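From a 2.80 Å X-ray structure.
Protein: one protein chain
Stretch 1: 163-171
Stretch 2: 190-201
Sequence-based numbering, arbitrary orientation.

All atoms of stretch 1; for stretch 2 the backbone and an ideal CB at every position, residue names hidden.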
# COMPACT_ATOMS: atom_id res chain seq x y z
N ALA A 163 6.10 5.00 39.97
CA ALA A 163 6.71 4.49 38.75
C ALA A 163 8.18 4.88 38.70
O ALA A 163 8.57 5.94 39.19
CB ALA A 163 5.98 5.05 37.54
N ILE A 164 8.99 4.01 38.10
CA ILE A 164 10.41 4.27 37.98
C ILE A 164 10.90 3.98 36.57
O ILE A 164 10.70 2.88 36.05
CB ILE A 164 11.20 3.39 38.96
CG1 ILE A 164 10.79 3.70 40.40
CG2 ILE A 164 12.70 3.61 38.77
CD1 ILE A 164 11.50 2.86 41.44
N LYS A 165 11.52 4.97 35.94
CA LYS A 165 12.20 4.75 34.67
C LYS A 165 13.68 4.61 34.93
O LYS A 165 14.37 5.58 35.22
CB LYS A 165 11.95 5.88 33.67
CG LYS A 165 12.75 5.71 32.39
CD LYS A 165 12.44 6.76 31.34
CE LYS A 165 13.16 8.06 31.59
NZ LYS A 165 12.71 9.14 30.67
N LEU A 166 14.17 3.38 34.81
CA LEU A 166 15.57 3.09 35.01
C LEU A 166 16.39 3.62 33.85
O LEU A 166 16.07 3.35 32.70
CB LEU A 166 15.78 1.58 35.10
CG LEU A 166 14.94 0.82 36.11
CD1 LEU A 166 14.94 -0.67 35.77
CD2 LEU A 166 15.46 1.05 37.51
N HIS A 167 17.45 4.36 34.14
CA HIS A 167 18.50 4.56 33.15
C HIS A 167 19.50 3.44 33.36
O HIS A 167 19.80 3.08 34.50
CB HIS A 167 19.15 5.93 33.26
CG HIS A 167 18.36 7.02 32.61
ND1 HIS A 167 17.69 7.99 33.32
CD2 HIS A 167 18.11 7.28 31.30
CE1 HIS A 167 17.07 8.81 32.49
NE2 HIS A 167 17.31 8.39 31.25
N CYS A 168 19.98 2.87 32.26
CA CYS A 168 20.76 1.65 32.33
C CYS A 168 22.09 1.76 31.61
O CYS A 168 22.49 2.84 31.17
CB CYS A 168 19.94 0.49 31.75
SG CYS A 168 19.50 0.71 30.02
N TYR A 169 22.77 0.63 31.49
CA TYR A 169 24.08 0.58 30.86
C TYR A 169 23.97 0.78 29.35
O TYR A 169 24.93 1.18 28.70
CB TYR A 169 24.75 -0.76 31.18
CG TYR A 169 24.78 -1.05 32.67
CD1 TYR A 169 25.78 -0.52 33.47
CD2 TYR A 169 23.81 -1.83 33.27
CE1 TYR A 169 25.82 -0.77 34.83
CE2 TYR A 169 23.83 -2.09 34.63
CZ TYR A 169 24.84 -1.55 35.41
OH TYR A 169 24.88 -1.80 36.76
N CYS A 170 22.78 0.52 28.80
CA CYS A 170 22.57 0.61 27.36
C CYS A 170 23.45 -0.40 26.63
O CYS A 170 23.88 -0.18 25.50
CB CYS A 170 22.84 2.03 26.87
SG CYS A 170 21.78 3.25 27.68
N VAL A 171 23.69 -1.52 27.31
CA VAL A 171 24.38 -2.67 26.75
C VAL A 171 23.53 -3.90 27.07
O VAL A 171 23.58 -4.45 28.17
CB VAL A 171 25.80 -2.81 27.36
CG1 VAL A 171 26.44 -4.12 26.94
CG2 VAL A 171 26.67 -1.63 26.95
N UNK A 190 3.46 -3.46 42.50
CA UNK A 190 2.52 -2.48 41.98
C UNK A 190 3.23 -1.30 41.35
O UNK A 190 2.61 -0.44 40.75
CB UNK A 190 1.59 -1.99 43.09
N UNK A 191 4.56 -1.27 41.49
CA UNK A 191 5.37 -0.22 40.90
C UNK A 191 5.49 -0.42 39.39
O UNK A 191 5.70 -1.54 38.93
CB UNK A 191 6.76 -0.19 41.55
N UNK A 192 5.35 0.67 38.64
CA UNK A 192 5.46 0.64 37.18
C UNK A 192 6.90 0.93 36.76
O UNK A 192 7.46 1.95 37.16
CB UNK A 192 4.50 1.65 36.54
N UNK A 193 7.48 0.06 35.94
CA UNK A 193 8.87 0.21 35.53
C UNK A 193 9.03 0.50 34.04
O UNK A 193 8.32 -0.07 33.21
CB UNK A 193 9.65 -1.06 35.89
N UNK A 194 9.97 1.39 33.73
CA UNK A 194 10.29 1.76 32.35
C UNK A 194 11.77 1.66 32.16
O UNK A 194 12.53 1.65 33.13
CB UNK A 194 9.80 3.17 32.01
N UNK A 195 12.20 1.59 30.90
CA UNK A 195 13.61 1.43 30.58
C UNK A 195 14.00 2.36 29.44
O UNK A 195 13.33 2.40 28.41
CB UNK A 195 13.92 -0.02 30.22
N UNK A 196 15.09 3.11 29.62
CA UNK A 196 15.63 3.97 28.56
C UNK A 196 16.99 3.46 28.10
O UNK A 196 17.96 3.47 28.86
CB UNK A 196 15.75 5.42 29.04
N UNK A 197 17.07 2.99 26.85
CA UNK A 197 18.31 2.45 26.30
C UNK A 197 18.97 3.42 25.32
O UNK A 197 19.81 3.03 24.50
CB UNK A 197 18.04 1.11 25.60
N UNK A 198 18.57 4.69 25.39
CA UNK A 198 19.24 5.78 24.67
C UNK A 198 19.63 5.45 23.23
O UNK A 198 20.63 5.95 22.73
CB UNK A 198 20.50 6.19 25.44
N UNK A 199 18.86 4.60 22.58
CA UNK A 199 19.05 4.33 21.16
C UNK A 199 20.25 3.47 20.79
O UNK A 199 20.54 3.30 19.61
CB UNK A 199 19.17 5.66 20.42
N UNK A 200 20.93 2.90 21.78
CA UNK A 200 22.18 2.19 21.49
C UNK A 200 22.05 0.68 21.24
O UNK A 200 23.02 0.04 20.88
CB UNK A 200 23.15 2.41 22.66
N UNK A 201 20.86 0.11 21.41
CA UNK A 201 20.66 -1.32 21.13
C UNK A 201 20.65 -1.62 19.64
O UNK A 201 20.56 -0.73 18.80
CB UNK A 201 19.35 -1.80 21.75

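Stretch 2 runs parallel to strand 163-167, and from 192 to 196 its backbone is held by a ladder of hydrogen bonds.

Position 190 has a phi of 89° and nothing of stretch 1 within reach of its ideal CB. The backbone favours glycine, and Gly190 is found. At 191 the CB points sideways, 5.5 Å from Ala163 CA, so a branched aliphatic could reach across; Ile191 does so, with CG2 4.3 Å from Ile164 CG1.

Position 192 begins the strand. Its carbonyl O accepts from Ile164 N at 2.7 Å, and its ideal CB lies 3.8 Å from Ala163 CB, on the sheet face of Ala163 and Lys165. The small alanine sets little limit, so many residues would suit. Arg192 keeps its CB beside Ala163 and leads its end away, where the guanidinium is bonded elsewhere in the structure.

The CB of 193 turns to the other face, with Ile164 and Leu166, its nearest visible atom being Ile164 O at 4.1 Å. With two aliphatic side chains on offer, a large apolar residue, aliphatic or aromatic, is expected. The ring of Phe193 comes nearer than its CB: CD1 is 4.1 Å from Ile164 CB and 4.4 Å from Leu166 CD1.

Position 194 is bonded through both its backbone N, which donates to Ile164 O, and its carbonyl O, which accepts from Leu166 N, each at 2.9 Å. Its ideal CB is 3.8 Å from Lys165 CB, with Ala163 on the same face; a flexible apolar chain could cover the alanine. Met194, a selenomethionine, packs its CB against Lys165 CB and brings SE to 4.2 Å from Ala163 CB.

At 195 the CB shares the face of Leu166, and the Cys168 sulfur lies farther along. Leucine, isoleucine or methionine would be plausible. Leu195 extends CD1 to 4.3 Å from Leu166 CB and 3.7 Å from Cys168 SG.

Position 196 donates its N to Leu166 O at 3.2 Å, and its ideal CB sits 3.8 Å from His167 CD2 and 4.2 Å from Lys165 CD. An imidazole nearby invites an acceptor, with Asp, Asn or Glu all reasonable. Asp196 OD2 receives a weak hydrogen bond at the ring edge from His167 NE2 (3.3 Å), while OD1 accepts from the backbone N of 198, tying the strand end to the turn.

A type I' turn spans 197 to 200. The CB of 197 points sideways, 4.7 Å from Cys168 SG and 4.8 Å from Cys170 SG, suiting a small or branched residue; Thr197 places CG2 4.0 Å from Cys168 SG. At 198 the CB is 3.9 Å from Cys170 SG, leaving room for little in that direction, and Ala198 fits. Position 199, at phi 74° and pointing away, favours glycine: Gly199.

The CB of 200 approaches Cys170 O, and an apolar group could cover this cysteine; Phe200 CD2 lies 4.1 Å from Cys170 CB. At 201 only a long side chain could reach stretch 1. Tyr201 does, its ring edge bringing CE1 3.7 Å from Cys170 C.

Stretch 2 190-201: GIRFMLDTAGFY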
# COMPACT_ATOMS: atom_id res chain seq x y z
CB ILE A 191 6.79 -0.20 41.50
CG1 ILE A 191 6.73 0.08 43.00
CG2 ILE A 191 7.65 0.85 40.81
CD1 ILE A 191 6.22 1.46 43.35
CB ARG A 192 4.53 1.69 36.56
CG ARG A 192 3.05 1.53 36.89
CD ARG A 192 2.52 0.19 36.40
NE ARG A 192 2.82 -0.03 34.99
CZ ARG A 192 2.73 -1.20 34.38
NH1 ARG A 192 2.36 -2.29 35.05
NH2 ARG A 192 3.03 -1.30 33.09
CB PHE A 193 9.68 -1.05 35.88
CG PHE A 193 9.99 -1.18 37.35
CD1 PHE A 193 11.09 -0.54 37.89
CD2 PHE A 193 9.21 -1.97 38.17
CE1 PHE A 193 11.39 -0.67 39.24
CE2 PHE A 193 9.50 -2.11 39.52
CZ PHE A 193 10.60 -1.46 40.05
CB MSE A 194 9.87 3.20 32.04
CG MSE A 194 8.37 3.41 32.14
SE MSE A 194 7.89 4.16 33.90
CE MSE A 194 6.98 5.80 33.29
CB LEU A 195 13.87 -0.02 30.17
CG LEU A 195 15.33 -0.42 29.95
CD1 LEU A 195 16.12 -0.27 31.24
CD2 LEU A 195 15.39 -1.85 29.44
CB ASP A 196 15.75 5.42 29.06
CG ASP A 196 16.31 6.37 28.01
OD1 ASP A 196 16.75 5.88 26.94
OD2 ASP A 196 16.33 7.59 28.23
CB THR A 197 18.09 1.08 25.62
OG1 THR A 197 17.14 1.23 24.55
CG2 THR A 197 17.57 0.05 26.62
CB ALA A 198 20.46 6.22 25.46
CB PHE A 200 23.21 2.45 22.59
CG PHE A 200 23.66 3.89 22.67
CD1 PHE A 200 23.58 4.72 21.55
CD2 PHE A 200 24.18 4.41 23.84
CE1 PHE A 200 23.99 6.04 21.61
CE2 PHE A 200 24.60 5.73 23.91
CZ PHE A 200 24.50 6.54 22.79
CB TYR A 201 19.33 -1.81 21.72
CG TYR A 201 19.35 -2.18 23.19
CD1 TYR A 201 20.33 -1.69 24.05
CD2 TYR A 201 18.36 -2.99 23.72
CE1 TYR A 201 20.33 -2.02 25.39
CE2 TYR A 201 18.35 -3.31 25.06
CZ TYR A 201 19.33 -2.83 25.89
OH TYR A 201 19.31 -3.17 27.22
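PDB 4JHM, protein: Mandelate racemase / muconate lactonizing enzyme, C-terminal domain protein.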